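Local atomic coordinates of SPD1 nuclease (Streptococcus pyogenes, PDB entry 2XGR), a protein that probably cleaves DNA as a secreted, metal-dependent endonuclease of the His-Me finger (DNA/RNA non-specific endonuclease) family. Residues A[65-70]-A[132-137]. Residues are numbered along the deposited sequence; the frame is centred on the assembly and turned at random.
Sequences GELDNL and DEPRNL
Apolar packing carries most of this contact: L67 lays its branched end across the stem of R135 at about a right angle, with CG of L67 3.7 Å from CG of R135. L67 CD1 reaches the pyrrolidine ring, 4.1 Å from P134 CG, while L67 CD2 packs against the P134 carbonyl, 3.8 Å from its O. L67 CG also stands over one face of the R135 guanidinium, offset toward its rim. R135 CG lies beside the backbone N (chi1 -69°) and the chain runs extended to NE, which carries the stem past L67 and G65; G65 O packs on it, 3.4 Å from both CG and CD of R135. In the fold, the loop between strands 61-64 and 76-80 here meets the 3-10 turn at 134-135, shortly before strand 137-139, which pairs with strand 119-121 in a two-stranded antiparallel sheet of this His-Me finger family protein. The polar link is a water 2.7 Å from G65 O and 2.8 Å from R135 O, within hydrogen-bonding distance of both backbones. E133 helps hold the arginine in place: its OE2 accepts from R135 N and, in a salt bridge, from R135 NH1, each at 2.8 Å and each tilted from the carboxylate plane. E133 OE2 lies within 5° of the guanidinium plane, so the NH1 bond helps orient that group; L64 of strand 61-64 also touches R135.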
ATOM      1  N   GLY A  65       0.298 -12.312  -4.389  1.00  8.15           N
ATOM      2  CA  GLY A  65      -0.317 -13.531  -3.908  1.00  8.77           C
ATOM      3  C   GLY A  65      -1.231 -14.158  -4.968  1.00  9.11           C
ATOM      4  O   GLY A  65      -1.618 -13.528  -5.926  1.00  9.47           O
ATOM      5  N   GLU A  66      -1.495 -15.451  -4.825  1.00  8.95           N
ATOM      6  CA  GLU A  66      -2.469 -16.115  -5.752  1.00  9.65           C
ATOM      7  C   GLU A  66      -3.874 -15.463  -5.750  1.00  9.48           C
ATOM      8  O   GLU A  66      -4.304 -14.800  -4.771  1.00 10.32           O
ATOM      9  CB  GLU A  66      -2.614 -17.613  -5.306  1.00 12.39           C
ATOM     10  CG  GLU A  66      -3.468 -17.642  -4.020  1.00 17.38           C
ATOM     11  CD  GLU A  66      -3.457 -18.945  -3.301  1.00 34.07           C
ATOM     12  OE1 GLU A  66      -3.550 -19.988  -3.976  1.00 39.46           O
ATOM     13  OE2 GLU A  66      -3.323 -18.919  -2.057  1.00 36.38           O
ATOM     14  N   LEU A  67      -4.591 -15.588  -6.866  1.00  9.15           N
ATOM     15  CA  LEU A  67      -6.029 -15.387  -6.809  1.00  8.73           C
ATOM     16  C   LEU A  67      -6.629 -16.585  -6.119  1.00 12.63           C
ATOM     17  O   LEU A  67      -6.238 -17.724  -6.395  1.00 13.14           O
ATOM     18  CB  LEU A  67      -6.619 -15.282  -8.211  1.00  9.38           C
ATOM     19  CG  LEU A  67      -6.102 -14.093  -9.032  1.00 11.80           C
ATOM     20  CD1 LEU A  67      -6.791 -14.138 -10.416  1.00 17.05           C
ATOM     21  CD2 LEU A  67      -6.490 -12.762  -8.295  1.00 12.46           C
ATOM     22  N   ASP A  68      -7.518 -16.325  -5.149  1.00 10.59           N
ATOM     23  CA  ASP A  68      -7.983 -17.450  -4.314  1.00 12.11           C
ATOM     24  C   ASP A  68      -9.137 -18.183  -5.034  1.00 12.25           C
ATOM     25  O   ASP A  68      -9.403 -17.953  -6.194  1.00 11.83           O
ATOM     26  CB  ASP A  68      -8.327 -16.960  -2.899  1.00 11.60           C
ATOM     27  CG  ASP A  68      -9.579 -16.084  -2.859  1.00 13.94           C
ATOM     28  OD1 ASP A  68     -10.339 -15.956  -3.866  1.00 10.64           O
ATOM     29  OD2 ASP A  68      -9.798 -15.491  -1.770  1.00 14.25           O
ATOM     30  N   ASN A  69      -9.832 -19.052  -4.304  1.00 14.73           N
ATOM     31  CA  ASN A  69     -10.895 -19.834  -4.936  1.00 19.34           C
ATOM     32  C   ASN A  69     -12.108 -19.041  -5.337  1.00 19.39           C
ATOM     33  O   ASN A  69     -12.926 -19.533  -6.104  1.00 19.94           O
ATOM     34  CB  ASN A  69     -11.316 -20.970  -3.988  1.00 20.20           C
ATOM     35  CG  ASN A  69     -11.517 -20.475  -2.559  1.00 31.85           C
ATOM     36  OD1 ASN A  69     -10.602 -19.844  -1.949  1.00 44.01           O
ATOM     37  ND2 ASN A  69     -12.706 -20.740  -2.003  1.00 41.33           N
ATOM     38  N   LEU A  70     -12.234 -17.788  -4.860  1.00 15.95           N
ATOM     39  CA  LEU A  70     -13.253 -16.872  -5.375  1.00 14.76           C
ATOM     40  C   LEU A  70     -12.677 -15.836  -6.362  1.00 15.52           C
ATOM     41  O   LEU A  70     -13.319 -14.822  -6.668  1.00 15.58           O
ATOM     42  CB  LEU A  70     -13.954 -16.182  -4.183  1.00 14.94           C
ATOM     43  CG  LEU A  70     -14.762 -17.156  -3.306  1.00 15.93           C
ATOM     44  CD1 LEU A  70     -15.285 -16.325  -2.132  1.00 19.56           C
ATOM     45  CD2 LEU A  70     -15.931 -17.788  -4.172  1.00 21.22           C
ATOM     46  N   ASP A 132      -3.746  -3.492 -14.981  1.00 24.73           N
ATOM     47  CA  ASP A 132      -4.763  -4.545 -15.141  1.00 27.46           C
ATOM     48  C   ASP A 132      -4.394  -5.923 -14.638  1.00 26.09           C
ATOM     49  O   ASP A 132      -4.919  -6.903 -15.157  1.00 29.45           O
ATOM     50  CB  ASP A 132      -5.238  -4.669 -16.599  1.00 30.32           C
ATOM     51  CG  ASP A 132      -6.684  -4.236 -16.765  1.00 42.82           C
ATOM     52  OD1 ASP A 132      -6.894  -3.099 -17.278  1.00 49.65           O
ATOM     53  OD2 ASP A 132      -7.604  -5.014 -16.355  1.00 48.23           O
ATOM     54  N   GLU A 133      -3.511  -6.033 -13.652  1.00 23.57           N
ATOM     55  CA  GLU A 133      -3.111  -7.344 -13.137  1.00 18.85           C
ATOM     56  C   GLU A 133      -4.065  -7.702 -11.995  1.00 17.37           C
ATOM     57  O   GLU A 133      -4.130  -7.007 -10.987  1.00 14.96           O
ATOM     58  CB  GLU A 133      -1.633  -7.268 -12.666  1.00 19.48           C
ATOM     59  CG  GLU A 133      -1.178  -8.405 -11.692  1.00 19.44           C
ATOM     60  CD  GLU A 133      -1.535  -9.750 -12.253  1.00 22.10           C
ATOM     61  OE1 GLU A 133      -1.316  -9.901 -13.471  1.00 23.71           O
ATOM     62  OE2 GLU A 133      -2.279 -10.562 -11.646  1.00 17.85           O
ATOM     63  N   PRO A 134      -4.887  -8.779 -12.149  1.00 14.17           N
ATOM     64  CA  PRO A 134      -5.923  -8.945 -11.144  1.00 14.08           C
ATOM     65  C   PRO A 134      -5.368  -9.225  -9.748  1.00 10.45           C
ATOM     66  O   PRO A 134      -6.096  -8.990  -8.768  1.00 11.97           O
ATOM     67  CB  PRO A 134      -6.734 -10.163 -11.660  1.00 15.23           C
ATOM     68  CG  PRO A 134      -5.863 -10.778 -12.645  1.00 19.50           C
ATOM     69  CD  PRO A 134      -5.097  -9.679 -13.291  1.00 17.05           C
ATOM     70  N   ARG A 135      -4.193  -9.835  -9.674  1.00 12.41           N
ATOM     71  CA  ARG A 135      -3.587 -10.123  -8.328  1.00 11.15           C
ATOM     72  C   ARG A 135      -3.123  -8.871  -7.588  1.00 12.59           C
ATOM     73  O   ARG A 135      -2.803  -8.935  -6.397  1.00 10.92           O
ATOM     74  CB  ARG A 135      -2.376 -10.996  -8.461  1.00 13.15           C
ATOM     75  CG  ARG A 135      -2.832 -12.400  -8.907  1.00 15.79           C
ATOM     76  CD  ARG A 135      -1.570 -13.143  -9.342  1.00 16.41           C
ATOM     77  NE  ARG A 135      -1.972 -14.333 -10.059  1.00 24.39           N
ATOM     78  CZ  ARG A 135      -2.380 -14.407 -11.330  1.00 29.25           C
ATOM     79  NH1 ARG A 135      -2.639 -13.311 -12.116  1.00 23.94           N
ATOM     80  NH2 ARG A 135      -2.521 -15.639 -11.818  1.00 21.32           N
ATOM     81  N   ASN A 136      -3.139  -7.734  -8.291  1.00 11.17           N
ATOM     82  CA  ASN A 136      -2.873  -6.424  -7.654  1.00 11.12           C
ATOM     83  C   ASN A 136      -4.084  -5.482  -7.695  1.00 10.82           C
ATOM     84  O   ASN A 136      -3.973  -4.259  -7.512  1.00  9.35           O
ATOM     85  CB  ASN A 136      -1.667  -5.777  -8.364  1.00  9.78           C
ATOM     86  CG  ASN A 136      -1.107  -4.606  -7.576  1.00  9.50           C
ATOM     87  OD1 ASN A 136      -0.843  -4.767  -6.377  1.00  6.61           O
ATOM     88  ND2 ASN A 136      -1.032  -3.362  -8.208  1.00 10.55           N
ATOM     89  N   LEU A 137      -5.313  -6.029  -7.847  1.00  9.88           N
ATOM     90  CA  LEU A 137      -6.498  -5.188  -7.920  1.00  9.62           C
ATOM     91  C   LEU A 137      -7.587  -5.729  -6.984  1.00  8.82           C
ATOM     92  O   LEU A 137      -7.778  -6.948  -6.946  1.00 12.01           O
ATOM     93  CB  LEU A 137      -7.084  -5.182  -9.356  1.00 10.94           C
ATOM     94  CG  LEU A 137      -6.227  -4.458 -10.416  1.00 13.60           C
ATOM     95  CD1 LEU A 137      -6.721  -4.746 -11.839  1.00 14.72           C
ATOM     96  CD2 LEU A 137      -6.220  -2.942 -10.123  1.00 11.34           C
TER
HETATM   97  O   HOH W   1      -3.054 -11.395  -5.004  1.00  8.30           O